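Local coordinates for TetR family transcriptional regulator (PDB 6AZH), which probably binds DNA as a TetR-family transcriptional regulator, perhaps controlling genes of fatty acid metabolism, at residues Y45-K48 with E52-N55; E63-K68 with T123-G128; K134-I137 with Q141-E144. All blocks are in the same frame, centred on the assembly; numbering follows the deposited sequence.

Following the chain from the N terminus, contact 1 closes first: it draws together the end of helix 40-46 and the first turns of helix 50-74 across a three-residue gap. Contact 2 uses helix 50-74 again, further along, and closes a much longer loop by setting it beside helix 113-138 after helices 79-96 and 98-106 have intervened. That same helix leads to contact 3, where its C-terminal end is bound by the chain just beyond it. The three closures follow in series, none nested in or crossing another. Together they trace a path from the DNA-binding region to the far end of the C-terminal domain, with contacts 1 and 3 centred about 42 Å apart.

Contact 1. Residues Y45-K48 with E52-N55; sequences YNFK and EIFN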
# COMPACT_ATOMS: atom_id res chain seq x y z
N TYR A 45 -10.56 16.17 -27.92
CA TYR A 45 -10.78 17.60 -27.78
C TYR A 45 -10.57 18.05 -26.34
O TYR A 45 -10.18 19.19 -26.09
CB TYR A 45 -12.18 17.96 -28.25
CG TYR A 45 -12.46 19.45 -28.25
CD1 TYR A 45 -13.17 20.04 -27.21
CD2 TYR A 45 -12.01 20.26 -29.29
CE1 TYR A 45 -13.42 21.40 -27.20
CE2 TYR A 45 -12.26 21.62 -29.28
CZ TYR A 45 -12.96 22.18 -28.24
OH TYR A 45 -13.21 23.54 -28.22
N ASN A 46 -10.80 17.15 -25.39
CA ASN A 46 -10.72 17.46 -23.96
C ASN A 46 -9.39 17.06 -23.33
O ASN A 46 -8.93 17.74 -22.40
CB ASN A 46 -11.86 16.77 -23.22
CG ASN A 46 -13.20 17.45 -23.44
OD1 ASN A 46 -13.57 18.35 -22.69
ND2 ASN A 46 -13.94 17.02 -24.46
N PHE A 47 -8.78 15.97 -23.80
CA PHE A 47 -7.57 15.41 -23.21
C PHE A 47 -6.64 14.97 -24.33
O PHE A 47 -7.07 14.21 -25.21
CB PHE A 47 -7.89 14.21 -22.32
CG PHE A 47 -8.82 14.53 -21.19
CD1 PHE A 47 -8.37 15.24 -20.09
CD2 PHE A 47 -10.14 14.11 -21.22
CE1 PHE A 47 -9.24 15.55 -19.03
CE2 PHE A 47 -11.01 14.41 -20.16
CZ PHE A 47 -10.55 15.12 -19.07
N LYS A 48 -5.38 15.42 -24.30
CA LYS A 48 -4.44 15.12 -25.38
C LYS A 48 -3.89 13.70 -25.33
O LYS A 48 -3.40 13.21 -26.35
CB LYS A 48 -3.27 16.10 -25.35
CG LYS A 48 -3.63 17.54 -25.65
CD LYS A 48 -2.37 18.39 -25.76
CE LYS A 48 -2.54 19.76 -25.10
NZ LYS A 48 -3.43 20.66 -25.90
N GLU A 52 -2.76 12.81 -19.59
CA GLU A 52 -3.63 13.91 -19.21
C GLU A 52 -4.90 13.40 -18.54
O GLU A 52 -5.37 13.99 -17.56
CB GLU A 52 -3.96 14.79 -20.43
CG GLU A 52 -2.82 15.71 -20.83
CD GLU A 52 -3.25 16.87 -21.73
OE1 GLU A 52 -4.45 17.02 -22.02
OE2 GLU A 52 -2.36 17.64 -22.16
N ILE A 53 -5.46 12.29 -19.04
CA ILE A 53 -6.66 11.73 -18.42
C ILE A 53 -6.34 11.30 -17.00
O ILE A 53 -7.07 11.62 -16.05
CB ILE A 53 -7.23 10.56 -19.24
CG1 ILE A 53 -7.70 11.03 -20.63
CG2 ILE A 53 -8.40 9.94 -18.47
CD1 ILE A 53 -8.02 9.88 -21.57
N PHE A 54 -5.24 10.56 -16.84
CA PHE A 54 -4.83 10.10 -15.51
C PHE A 54 -4.73 11.24 -14.51
O PHE A 54 -5.27 11.15 -13.40
CB PHE A 54 -3.49 9.37 -15.61
CG PHE A 54 -3.02 8.80 -14.30
CD1 PHE A 54 -2.22 9.54 -13.45
CD2 PHE A 54 -3.41 7.52 -13.92
CE1 PHE A 54 -1.81 9.01 -12.24
CE2 PHE A 54 -3.00 6.99 -12.70
CZ PHE A 54 -2.20 7.74 -11.87
N ASN A 55 -4.01 12.32 -14.87
CA ASN A 55 -3.77 13.40 -13.92
C ASN A 55 -5.07 14.11 -13.56
O ASN A 55 -5.28 14.48 -12.40
CB ASN A 55 -2.76 14.38 -14.50
CG ASN A 55 -1.36 13.81 -14.53
OD1 ASN A 55 -1.04 12.86 -13.80
ND2 ASN A 55 -0.50 14.39 -15.37
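Two flat groups, the E52 carboxylate and the F47 ring, carry this contact. The carboxylate receives the backbone N-H of K48 from well above its plane, about 65° out of it, yet the bond is almost straight (179°), with K48 N 2.9 Å from E52 OE1. I53 CG1 comes obliquely to the F47 ring, 3.7 Å from F47 CG, and nearer still to F47 CB, at 3.6 Å; the two side chains cross at about a right angle. F56 adds a second partner, its ring meeting that of F47 at an oblique angle.

E52 is placed for its bond by a first torsion that sets CG opposite the carbonyl carbon (chi1 -77°) and by a chain extended beyond CG, which carries the carboxylate back to the turn ahead of its own helix. This corner follows the helix-turn-helix of TetR regulators (helices 29-36 and 40-46, the second probably the recognition helix) and joins it to helix 50-74; F47 is the first residue to leave helical geometry. S49 OG also bonds to the backbone N of E52, so that residue is tied to the turn through both its backbone and its side chain.

The aliphatic part of K48 crosses the end of E52 at a slant and bends round OE2, with K48 CE 3.6 Å from E52 OE2. Bends at its third and fourth torsions leave K48 NZ 4.9 Å from E52 OE2, too far for a salt bridge, although the opposite charges should still attract. On the buried side, F47 and I53 both pack on I11 of helix 6-26, and I53 also touches A15, so the apolar half of the contact faces the first helix of the DNA-binding region.

Contact 2. Residues E63-K68 with T123-G128; sequences EIWHEK and TEYIEG
A water molecule between H66 and E124 donates to E124 OE1 at 2.8 Å; its approach to H66 NE2 is too short to be trusted, and that half of the bridge is doubtful. The imidazole also meets helix 113-138 directly: its edge is turned to the backbone, with H66 CE1 3.5 Å from Y125 N, and it also touches E124 CB.

Segments 63-68 and 123-128 run nearly parallel, at 15°, their axes 10.1 Å apart at closest approach. They belong to the helical bundle of a TetR-family regulator, in which helix 50-74 leads from the DNA-binding region into the C-terminal domain.

Deeper in the interface, W65 and Y125 form an edge-to-face pair. The six-membered ring of W65 presents its edge to the tyrosine face, the planes at 83° and the centroids 5.8 Å apart. Y125 reaches across because its CG lies opposite the backbone N (chi1 177°). The ring then runs beside the W65 backbone, its own edge 3.5 Å from W65 O through Y125 CE1, while W65 CB rests 3.9 Å from that same Y125 CE1. Q90 OE1 takes up the phenol hydroxyl of Y125 in a hydrogen bond. Around the aromatic pair, L93 and L158 pack on W65, and L86, M89 and F155 on Y125, so helices 79-96 and 147-165 enclose its buried side.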
# COMPACT_ATOMS: atom_id res chain seq x y z
N GLU A 63 -10.28 15.54 -4.62
CA GLU A 63 -10.97 16.72 -4.09
C GLU A 63 -11.80 16.37 -2.86
O GLU A 63 -11.76 17.09 -1.86
CB GLU A 63 -11.85 17.34 -5.18
CG GLU A 63 -11.05 17.99 -6.28
CD GLU A 63 -11.92 18.57 -7.39
OE1 GLU A 63 -13.16 18.45 -7.31
OE2 GLU A 63 -11.35 19.14 -8.36
N ILE A 64 -12.58 15.29 -2.93
CA ILE A 64 -13.43 14.94 -1.81
C ILE A 64 -12.59 14.53 -0.60
O ILE A 64 -13.00 14.73 0.54
CB ILE A 64 -14.45 13.84 -2.22
CG1 ILE A 64 -15.49 13.58 -1.12
CG2 ILE A 64 -13.75 12.54 -2.59
CD1 ILE A 64 -16.43 14.73 -0.85
N TRP A 65 -11.39 13.97 -0.83
CA TRP A 65 -10.52 13.61 0.29
C TRP A 65 -10.06 14.87 1.04
O TRP A 65 -10.17 14.95 2.27
CB TRP A 65 -9.32 12.80 -0.21
CG TRP A 65 -9.73 11.43 -0.71
CD1 TRP A 65 -10.27 11.12 -1.92
CD2 TRP A 65 -9.65 10.19 0.02
NE1 TRP A 65 -10.53 9.78 -2.01
CE2 TRP A 65 -10.16 9.18 -0.83
CE3 TRP A 65 -9.21 9.84 1.31
CZ2 TRP A 65 -10.22 7.84 -0.44
CZ3 TRP A 65 -9.27 8.51 1.69
CH2 TRP A 65 -9.78 7.53 0.83
N HIS A 66 -9.57 15.86 0.30
CA HIS A 66 -9.18 17.14 0.91
C HIS A 66 -10.37 17.82 1.57
O HIS A 66 -10.25 18.37 2.67
CB HIS A 66 -8.58 18.08 -0.13
CG HIS A 66 -7.22 17.69 -0.59
ND1 HIS A 66 -6.14 17.66 0.26
CD2 HIS A 66 -6.76 17.32 -1.81
CE1 HIS A 66 -5.07 17.28 -0.41
NE2 HIS A 66 -5.42 17.07 -1.67
N GLU A 67 -11.53 17.79 0.91
CA GLU A 67 -12.71 18.45 1.45
C GLU A 67 -13.12 17.85 2.79
O GLU A 67 -13.34 18.57 3.77
CB GLU A 67 -13.86 18.35 0.46
CG GLU A 67 -15.19 18.90 0.97
CD GLU A 67 -16.32 18.68 -0.01
OE1 GLU A 67 -17.48 18.53 0.44
OE2 GLU A 67 -16.05 18.63 -1.24
N LYS A 68 -13.22 16.52 2.85
CA LYS A 68 -13.66 15.86 4.07
C LYS A 68 -12.62 15.96 5.18
O LYS A 68 -12.99 16.09 6.35
CB LYS A 68 -14.00 14.40 3.79
CG LYS A 68 -15.25 14.24 2.95
CD LYS A 68 -15.97 12.94 3.26
CE LYS A 68 -17.17 12.73 2.35
NZ LYS A 68 -18.36 13.51 2.80
N THR A 123 0.88 13.53 -0.44
CA THR A 123 1.59 14.20 0.65
C THR A 123 0.80 15.40 1.16
O THR A 123 0.68 15.61 2.37
CB THR A 123 2.99 14.62 0.19
OG1 THR A 123 3.78 13.45 -0.02
CG2 THR A 123 3.68 15.50 1.24
N GLU A 124 0.23 16.19 0.24
CA GLU A 124 -0.67 17.27 0.63
C GLU A 124 -1.80 16.77 1.53
O GLU A 124 -2.13 17.40 2.54
CB GLU A 124 -1.27 17.94 -0.61
CG GLU A 124 -0.29 18.83 -1.36
CD GLU A 124 -0.84 19.31 -2.70
OE1 GLU A 124 -2.05 19.16 -2.95
OE2 GLU A 124 -0.05 19.83 -3.52
N TYR A 125 -2.40 15.63 1.18
CA TYR A 125 -3.43 15.06 2.04
C TYR A 125 -2.85 14.65 3.39
O TYR A 125 -3.43 14.95 4.44
CB TYR A 125 -4.09 13.86 1.36
CG TYR A 125 -5.11 13.16 2.23
CD1 TYR A 125 -6.42 13.63 2.31
CD2 TYR A 125 -4.78 12.05 2.98
CE1 TYR A 125 -7.35 13.02 3.10
CE2 TYR A 125 -5.71 11.42 3.78
CZ TYR A 125 -6.99 11.91 3.84
OH TYR A 125 -7.93 11.30 4.63
N ILE A 126 -1.70 13.97 3.39
CA ILE A 126 -1.11 13.47 4.64
C ILE A 126 -0.72 14.63 5.56
O ILE A 126 -0.75 14.48 6.79
CB ILE A 126 0.07 12.53 4.32
CG1 ILE A 126 -0.45 11.25 3.66
CG2 ILE A 126 0.88 12.17 5.58
CD1 ILE A 126 0.63 10.36 3.13
N GLU A 127 -0.38 15.79 5.00
CA GLU A 127 -0.06 16.94 5.84
C GLU A 127 -1.24 17.38 6.69
O GLU A 127 -1.04 17.92 7.78
CB GLU A 127 0.43 18.11 4.97
CG GLU A 127 1.88 17.95 4.54
CD GLU A 127 2.24 18.85 3.37
OE1 GLU A 127 1.37 19.62 2.91
OE2 GLU A 127 3.40 18.76 2.91
N GLY A 128 -2.47 17.18 6.21
CA GLY A 128 -3.62 17.45 7.06
C GLY A 128 -3.66 16.55 8.28
O GLY A 128 -3.96 17.00 9.39
O HOH W 1 -3.52 16.78 -3.18

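Contact 3. Residues K134-I137 with Q141-E144; sequences KEAI and QIRE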
# COMPACT_ATOMS: atom_id res chain seq x y z
N LYS A 134 -0.25 17.08 15.38
CA LYS A 134 0.50 18.11 16.10
C LYS A 134 -0.35 18.74 17.20
O LYS A 134 0.11 18.91 18.34
CB LYS A 134 1.00 19.18 15.13
CG LYS A 134 1.89 20.21 15.79
CD LYS A 134 2.42 21.22 14.77
CE LYS A 134 3.63 21.96 15.33
NZ LYS A 134 4.22 22.89 14.32
N GLU A 135 -1.59 19.07 16.88
CA GLU A 135 -2.50 19.61 17.89
C GLU A 135 -2.74 18.59 19.00
O GLU A 135 -2.78 18.96 20.18
CB GLU A 135 -3.82 20.02 17.25
CG GLU A 135 -4.61 21.01 18.11
CD GLU A 135 -6.03 21.24 17.62
OE1 GLU A 135 -6.92 21.47 18.47
OE2 GLU A 135 -6.26 21.19 16.39
N ALA A 136 -2.92 17.32 18.63
CA ALA A 136 -3.16 16.27 19.62
C ALA A 136 -1.98 16.13 20.57
O ALA A 136 -2.16 15.91 21.77
CB ALA A 136 -3.44 14.94 18.93
N ILE A 137 -0.76 16.23 20.04
CA ILE A 137 0.42 16.12 20.89
C ILE A 137 0.51 17.33 21.83
O ILE A 137 0.77 17.18 23.02
CB ILE A 137 1.68 15.96 20.03
CG1 ILE A 137 1.64 14.59 19.35
CG2 ILE A 137 2.93 16.09 20.87
CD1 ILE A 137 2.76 14.34 18.36
N GLN A 141 -2.92 14.53 24.19
CA GLN A 141 -3.86 13.45 23.92
C GLN A 141 -3.23 12.34 23.10
O GLN A 141 -3.82 11.26 23.01
CB GLN A 141 -5.10 14.00 23.19
CG GLN A 141 -5.90 14.94 24.09
CD GLN A 141 -6.93 15.77 23.35
OE1 GLN A 141 -7.04 15.71 22.11
NE2 GLN A 141 -7.71 16.55 24.11
N ILE A 142 -2.07 12.59 22.51
CA ILE A 142 -1.30 11.61 21.75
C ILE A 142 0.14 11.70 22.23
O ILE A 142 0.63 12.78 22.54
CB ILE A 142 -1.41 11.90 20.24
CG1 ILE A 142 -2.85 11.67 19.75
CG2 ILE A 142 -0.36 11.12 19.41
CD1 ILE A 142 -3.26 10.25 19.63
N ARG A 143 0.82 10.55 22.28
CA ARG A 143 2.21 10.51 22.73
C ARG A 143 3.11 11.33 21.81
O ARG A 143 2.87 11.45 20.60
CB ARG A 143 2.71 9.06 22.79
CG ARG A 143 2.70 8.34 21.42
CD ARG A 143 3.36 6.94 21.45
NE ARG A 143 4.81 7.03 21.58
CZ ARG A 143 5.68 6.79 20.61
NH1 ARG A 143 5.28 6.43 19.39
NH2 ARG A 143 6.98 6.91 20.85
N GLU A 144 4.15 11.90 22.39
CA GLU A 144 5.17 12.56 21.57
C GLU A 144 5.87 11.52 20.71
O GLU A 144 6.28 10.47 21.20
CB GLU A 144 6.18 13.27 22.46
CG GLU A 144 6.98 14.32 21.71
CD GLU A 144 6.48 15.72 22.00
OE1 GLU A 144 6.51 16.57 21.08
OE2 GLU A 144 6.06 15.98 23.16
O HOH W 2 1.60 14.45 24.31
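Backbone hydrogen bonds centre on A136 O, near the C-terminal end of helix 113-138. Q141 N donates to A136 O at 2.9 Å, with an N-H...O angle of 159° and the donor tilted only 18° from the carbonyl plane. I142 N adds a weak, longer bond to the same oxygen. The first of these spans five residues instead of the four of a regular alpha-helix, so the chain folds back across the helix end as it leaves it.

Water contributes a second polar link. One molecule donates both to I137 O, at 3.1 Å, and to I142 O, at 2.6 Å, joining the carbonyl of the last turn to that of the loop.

Apolar contacts accompany these bonds. A136 CB presses on I142 CG1 at 3.4 Å, tighter than usual for two carbons, and I137 CG1 lies 4.0 Å from I142 CG2. I137 also borders polar groups: its CG1 is 3.6 Å from R143 O. With CG1 opposite the carbonyl carbon (chi1 -68°), I137 CG2 lies opposite the backbone N and meets the E144 carboxylate, 3.6 Å from E144 OE1, the two side chains crossing at about a right angle.

Beyond the two segments, the amide of Q141 bonds to E78 OE1 and to the backbone N of I80, at the start of helix 79-96. The loop backbone at Q141 and R143 hydrogen-bonds to the second subunit, where I142 packs on I189 of that chain.

The helix-end carbonyls thus find donors outside regular helical bonding, in loop amides and in water, while A136, I137 and I142 supply the apolar packing; this arrangement is consistent with the loop backbone at Q141 and R143 being held for its hydrogen bonds to the second subunit.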